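Local coordinates for protein lantibiotic dehydratase (Microbispora corallina, PDB 5EHK) that probably dehydrates serine and threonine residues of the NAI-107 precursor peptide in a tRNA-dependent way during lantibiotic biosynthesis, at residues L497-S511 against F779-R792. Residues are numbered along the deposited sequence; the frame is centred on the assembly and turned at random.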
loop_
_atom_site.group_PDB
_atom_site.type_symbol
_atom_site.label_atom_id
_atom_site.label_comp_id
_atom_site.label_asym_id
_atom_site.label_seq_id
_atom_site.Cartn_x
_atom_site.Cartn_y
_atom_site.Cartn_z
ATOM N N LEU A 497 -10.738 3.048 -28.311
ATOM C CA LEU A 497 -11.776 2.050 -28.445
ATOM C C LEU A 497 -11.142 0.689 -28.654
ATOM O O LEU A 497 -10.212 0.544 -29.431
ATOM C CB LEU A 497 -12.722 2.389 -29.597
ATOM C CG LEU A 497 -13.742 3.508 -29.365
ATOM C CD1 LEU A 497 -14.299 3.917 -30.701
ATOM C CD2 LEU A 497 -14.846 3.053 -28.430
ATOM N N PRO A 498 -11.654 -0.319 -27.959
ATOM C CA PRO A 498 -11.094 -1.663 -28.083
ATOM C C PRO A 498 -11.469 -2.277 -29.419
ATOM O O PRO A 498 -12.440 -1.818 -30.033
ATOM C CB PRO A 498 -11.809 -2.425 -26.976
ATOM C CG PRO A 498 -13.142 -1.744 -26.888
ATOM C CD PRO A 498 -12.853 -0.294 -27.106
ATOM N N ASN A 499 -10.730 -3.297 -29.848
ATOM C CA ASN A 499 -11.062 -4.048 -31.062
ATOM C C ASN A 499 -12.415 -4.749 -30.975
ATOM O O ASN A 499 -13.224 -4.626 -31.881
ATOM C CB ASN A 499 -9.997 -5.088 -31.392
ATOM C CG ASN A 499 -8.604 -4.496 -31.480
ATOM O OD1 ASN A 499 -8.400 -3.400 -32.010
ATOM N ND2 ASN A 499 -7.625 -5.249 -30.988
ATOM N N SER A 500 -12.680 -5.463 -29.889
ATOM C CA SER A 500 -13.942 -6.185 -29.788
ATOM C C SER A 500 -14.390 -6.505 -28.346
ATOM O O SER A 500 -13.686 -6.219 -27.394
ATOM C CB SER A 500 -13.893 -7.453 -30.656
ATOM O OG SER A 500 -13.116 -8.505 -30.090
ATOM N N LEU A 501 -15.588 -7.055 -28.195
ATOM C CA LEU A 501 -16.109 -7.421 -26.881
ATOM C C LEU A 501 -17.333 -8.338 -27.017
ATOM O O LEU A 501 -17.802 -8.567 -28.128
ATOM C CB LEU A 501 -16.436 -6.184 -26.034
ATOM C CG LEU A 501 -17.563 -5.275 -26.507
ATOM C CD1 LEU A 501 -18.281 -4.734 -25.291
ATOM C CD2 LEU A 501 -17.040 -4.134 -27.402
ATOM N N GLU A 502 -17.806 -8.887 -25.898
ATOM C CA GLU A 502 -18.980 -9.748 -25.875
ATOM C C GLU A 502 -19.799 -9.441 -24.644
ATOM O O GLU A 502 -19.279 -9.489 -23.539
ATOM C CB GLU A 502 -18.573 -11.235 -25.885
ATOM C CG GLU A 502 -17.970 -11.677 -27.230
ATOM C CD GLU A 502 -17.502 -13.128 -27.271
ATOM O OE1 GLU A 502 -17.156 -13.707 -26.205
ATOM O OE2 GLU A 502 -17.468 -13.682 -28.393
ATOM N N LEU A 503 -21.068 -9.094 -24.831
ATOM C CA LEU A 503 -21.988 -8.900 -23.722
ATOM C C LEU A 503 -22.946 -10.070 -23.782
ATOM O O LEU A 503 -23.353 -10.496 -24.859
ATOM C CB LEU A 503 -22.739 -7.566 -23.858
ATOM C CG LEU A 503 -21.846 -6.322 -23.919
ATOM C CD1 LEU A 503 -22.617 -5.054 -24.264
ATOM C CD2 LEU A 503 -21.077 -6.152 -22.596
ATOM N N GLY A 504 -23.284 -10.628 -22.635
ATOM C CA GLY A 504 -24.305 -11.652 -22.601
ATOM C C GLY A 504 -25.501 -10.957 -22.022
ATOM O O GLY A 504 -25.344 -10.247 -21.043
ATOM N N VAL A 505 -26.674 -11.111 -22.624
ATOM C CA VAL A 505 -27.860 -10.417 -22.116
ATOM C C VAL A 505 -29.126 -11.251 -22.129
ATOM O O VAL A 505 -29.214 -12.263 -22.823
ATOM C CB VAL A 505 -28.146 -9.082 -22.850
ATOM C CG1 VAL A 505 -27.037 -8.045 -22.605
ATOM C CG2 VAL A 505 -28.388 -9.326 -24.324
ATOM N N HIS A 506 -30.088 -10.816 -21.321
ATOM C CA HIS A 506 -31.459 -11.275 -21.411
ATOM C C HIS A 506 -32.207 -10.211 -22.206
ATOM O O HIS A 506 -32.053 -9.003 -21.954
ATOM C CB HIS A 506 -32.096 -11.328 -20.025
ATOM C CG HIS A 506 -31.509 -12.359 -19.109
ATOM N ND1 HIS A 506 -31.345 -13.678 -19.471
ATOM C CD2 HIS A 506 -31.084 -12.264 -17.824
ATOM C CE1 HIS A 506 -30.831 -14.349 -18.455
ATOM N NE2 HIS A 506 -30.662 -13.515 -17.443
ATOM N N VAL A 507 -33.014 -10.653 -23.169
ATOM C CA VAL A 507 -33.969 -9.766 -23.824
ATOM C C VAL A 507 -35.357 -10.196 -23.412
ATOM O O VAL A 507 -35.706 -11.366 -23.559
ATOM C CB VAL A 507 -33.862 -9.808 -25.344
ATOM C CG1 VAL A 507 -34.875 -8.856 -25.942
ATOM C CG2 VAL A 507 -32.466 -9.430 -25.788
ATOM N N VAL A 508 -36.137 -9.271 -22.863
ATOM C CA VAL A 508 -37.493 -9.600 -22.406
ATOM C C VAL A 508 -38.583 -8.637 -22.902
ATOM O O VAL A 508 -38.340 -7.450 -23.133
ATOM C CB VAL A 508 -37.582 -9.729 -20.885
ATOM C CG1 VAL A 508 -36.942 -11.014 -20.432
ATOM C CG2 VAL A 508 -36.962 -8.510 -20.228
ATOM N N ALA A 509 -39.785 -9.182 -23.069
ATOM C CA ALA A 509 -40.920 -8.445 -23.629
ATOM C C ALA A 509 -42.181 -9.203 -23.263
ATOM O O ALA A 509 -42.105 -10.369 -22.905
ATOM C CB ALA A 509 -40.782 -8.328 -25.151
ATOM N N PRO A 510 -43.346 -8.547 -23.337
ATOM C CA PRO A 510 -44.629 -9.240 -23.103
ATOM C C PRO A 510 -44.984 -10.281 -24.190
ATOM O O PRO A 510 -45.587 -11.334 -23.906
ATOM C CB PRO A 510 -45.643 -8.099 -23.092
ATOM C CG PRO A 510 -44.837 -6.854 -22.845
ATOM C CD PRO A 510 -43.516 -7.091 -23.477
ATOM N N SER A 511 -44.607 -9.981 -25.427
ATOM C CA SER A 511 -44.907 -10.851 -26.553
ATOM C C SER A 511 -43.909 -10.569 -27.671
ATOM O O SER A 511 -43.380 -9.453 -27.741
ATOM C CB SER A 511 -46.320 -10.569 -27.039
ATOM O OG SER A 511 -46.430 -9.212 -27.453
ATOM N N PHE A 779 -42.842 -14.330 -23.536
ATOM C CA PHE A 779 -42.316 -15.632 -23.944
ATOM C C PHE A 779 -40.799 -15.660 -23.597
ATOM O O PHE A 779 -40.145 -14.619 -23.641
ATOM C CB PHE A 779 -42.684 -15.908 -25.416
ATOM C CG PHE A 779 -44.200 -15.895 -25.676
ATOM C CD1 PHE A 779 -45.027 -16.886 -25.152
ATOM C CD2 PHE A 779 -44.797 -14.864 -26.418
ATOM C CE1 PHE A 779 -46.417 -16.850 -25.376
ATOM C CE2 PHE A 779 -46.174 -14.828 -26.643
ATOM C CZ PHE A 779 -46.983 -15.824 -26.123
ATOM N N PRO A 780 -40.245 -16.847 -23.264
ATOM C CA PRO A 780 -39.261 -17.050 -22.185
ATOM C C PRO A 780 -37.898 -16.327 -22.265
ATOM O O PRO A 780 -36.860 -16.960 -22.103
ATOM C CB PRO A 780 -39.058 -18.569 -22.210
ATOM C CG PRO A 780 -39.169 -18.910 -23.635
ATOM C CD PRO A 780 -40.273 -18.013 -24.167
ATOM N N GLY A 781 -37.909 -15.020 -22.490
ATOM C CA GLY A 781 -36.684 -14.263 -22.634
ATOM C C GLY A 781 -35.843 -14.159 -21.373
ATOM O O GLY A 781 -34.661 -13.820 -21.432
ATOM N N HIS A 782 -36.454 -14.402 -20.223
ATOM C CA HIS A 782 -35.751 -14.255 -18.949
ATOM C C HIS A 782 -34.979 -15.522 -18.573
ATOM O O HIS A 782 -34.137 -15.509 -17.679
ATOM C CB HIS A 782 -36.762 -13.903 -17.852
ATOM C CG HIS A 782 -37.686 -15.029 -17.509
ATOM N ND1 HIS A 782 -38.714 -15.424 -18.337
ATOM C CD2 HIS A 782 -37.749 -15.834 -16.420
ATOM C CE1 HIS A 782 -39.356 -16.437 -17.781
ATOM N NE2 HIS A 782 -38.794 -16.703 -16.617
ATOM N N LEU A 783 -35.242 -16.602 -19.296
ATOM C CA LEU A 783 -34.604 -17.876 -19.028
ATOM C C LEU A 783 -33.577 -18.165 -20.093
ATOM O O LEU A 783 -33.065 -19.283 -20.181
ATOM C CB LEU A 783 -35.623 -19.001 -19.101
ATOM C CG LEU A 783 -36.754 -19.036 -18.091
ATOM C CD1 LEU A 783 -37.416 -20.401 -18.169
ATOM C CD2 LEU A 783 -36.225 -18.739 -16.710
ATOM N N ALA A 784 -33.271 -17.165 -20.903
ATOM C CA ALA A 784 -32.382 -17.370 -22.020
ATOM C C ALA A 784 -31.374 -16.253 -22.035
ATOM O O ALA A 784 -31.721 -15.091 -21.808
ATOM C CB ALA A 784 -33.162 -17.363 -23.290
ATOM N N GLU A 785 -30.120 -16.611 -22.277
ATOM C CA GLU A 785 -29.050 -15.632 -22.383
ATOM C C GLU A 785 -28.687 -15.472 -23.849
ATOM O O GLU A 785 -28.586 -16.454 -24.588
ATOM C CB GLU A 785 -27.826 -16.070 -21.570
ATOM C CG GLU A 785 -27.503 -15.161 -20.391
ATOM C CD GLU A 785 -26.684 -15.872 -19.309
ATOM O OE1 GLU A 785 -25.795 -16.678 -19.673
ATOM O OE2 GLU A 785 -26.960 -15.659 -18.097
ATOM N N ILE A 786 -28.510 -14.233 -24.272
ATOM C CA ILE A 786 -28.049 -13.961 -25.619
ATOM C C ILE A 786 -26.621 -13.430 -25.551
ATOM O O ILE A 786 -26.355 -12.473 -24.830
ATOM C CB ILE A 786 -28.989 -12.954 -26.306
ATOM C CG1 ILE A 786 -30.357 -13.608 -26.494
ATOM C CG2 ILE A 786 -28.430 -12.521 -27.624
ATOM C CD1 ILE A 786 -31.456 -12.645 -26.818
ATOM N N VAL A 787 -25.692 -14.074 -26.247
ATOM C CA VAL A 787 -24.322 -13.570 -26.293
ATOM C C VAL A 787 -24.056 -12.848 -27.600
ATOM O O VAL A 787 -23.927 -13.467 -28.656
ATOM C CB VAL A 787 -23.287 -14.688 -26.173
ATOM C CG1 VAL A 787 -21.912 -14.085 -26.012
ATOM C CG2 VAL A 787 -23.598 -15.570 -24.997
ATOM N N VAL A 788 -23.925 -11.538 -27.530
ATOM C CA VAL A 788 -23.754 -10.755 -28.733
ATOM C C VAL A 788 -22.403 -10.075 -28.792
ATOM O O VAL A 788 -22.112 -9.232 -27.980
ATOM C CB VAL A 788 -24.933 -9.749 -28.896
ATOM C CG1 VAL A 788 -25.596 -9.461 -27.569
ATOM C CG2 VAL A 788 -24.511 -8.473 -29.647
ATOM N N PRO A 789 -21.556 -10.484 -29.747
ATOM C CA PRO A 789 -20.254 -9.847 -29.992
ATOM C C PRO A 789 -20.431 -8.475 -30.626
ATOM O O PRO A 789 -21.435 -8.244 -31.272
ATOM C CB PRO A 789 -19.576 -10.794 -30.987
ATOM C CG PRO A 789 -20.301 -12.116 -30.798
ATOM C CD PRO A 789 -21.714 -11.747 -30.487
ATOM N N LEU A 790 -19.469 -7.584 -30.436
ATOM C CA LEU A 790 -19.484 -6.248 -31.022
ATOM C C LEU A 790 -18.044 -5.876 -31.369
ATOM O O LEU A 790 -17.118 -6.303 -30.673
ATOM C CB LEU A 790 -20.079 -5.222 -30.046
ATOM C CG LEU A 790 -21.540 -5.410 -29.594
ATOM C CD1 LEU A 790 -21.585 -6.180 -28.308
ATOM C CD2 LEU A 790 -22.323 -4.095 -29.445
ATOM N N GLU A 791 -17.846 -5.127 -32.456
ATOM C CA GLU A 791 -16.508 -4.691 -32.858
ATOM C C GLU A 791 -16.480 -3.184 -32.942
ATOM O O GLU A 791 -17.528 -2.557 -33.099
ATOM C CB GLU A 791 -16.112 -5.254 -34.223
ATOM C CG GLU A 791 -16.213 -6.760 -34.353
ATOM C CD GLU A 791 -15.808 -7.264 -35.741
ATOM O OE1 GLU A 791 -15.561 -6.424 -36.642
ATOM O OE2 GLU A 791 -15.687 -8.503 -35.910
ATOM N N ARG A 792 -15.291 -2.594 -32.853
ATOM C CA ARG A 792 -15.172 -1.171 -33.112
ATOM C C ARG A 792 -15.731 -0.891 -34.510
ATOM O O ARG A 792 -15.326 -1.536 -35.481
ATOM C CB ARG A 792 -13.717 -0.748 -33.019
ATOM C CG ARG A 792 -13.507 0.759 -33.090
ATOM C CD ARG A 792 -12.018 1.151 -32.965
ATOM N NE ARG A 792 -11.159 0.409 -33.888
ATOM C CZ ARG A 792 -10.259 -0.491 -33.510
ATOM N NH1 ARG A 792 -10.082 -0.745 -32.223
ATOM N NH2 ARG A 792 -9.528 -1.125 -34.418
HETATM O O HOH W 1 -39.862 -12.137 -22.210
#
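R792 sets CG anti to its backbone N (chi1 -172°) and bends at chi3, which carries the guanidinium alongside N499. There NH1 gives a hydrogen bond to N499 OD1 (3.2 Å) and a weak one to L497 O; OD1 lies near the guanidinium plane, though the amide is turned 74° from it. The R792 CG and CD methylenes cross L497 CB, CD at 3.7 Å, and R792 N bonds N499 O. Beyond this clamp, strand 500-508, in the lantibiotic dehydratase N-terminal family region, pairs antiparallel with 785-792, over 260 residues later, through backbone bonds L501-L790, L503-V788 (L503 N to V788 O weak) and V505-I786. L501, L503, V505, I786, V788 and L790 share one face, packed in part against helix 380-395; E502 and P789 meet on the other. At the far end regular pairing stops, and H506, its CG beside the backbone N (chi1 -67°), gives A784 O a nearly straight ND1 hydrogen bond (2.8 Å) from above the carbonyl plane. That oxygen lies in the ring plane, while H782 O sits over one face; V507 CG2 touches I786 CD1 at 3.5 Å. Both strands are interior, 6-17 pairing with 785-792 and 521-524 with 500-508. R792 NE and NH2 also bind D794 O and R795 O; carbonyl and amide oxygens probably stabilise the buried guanidinium's positive charge.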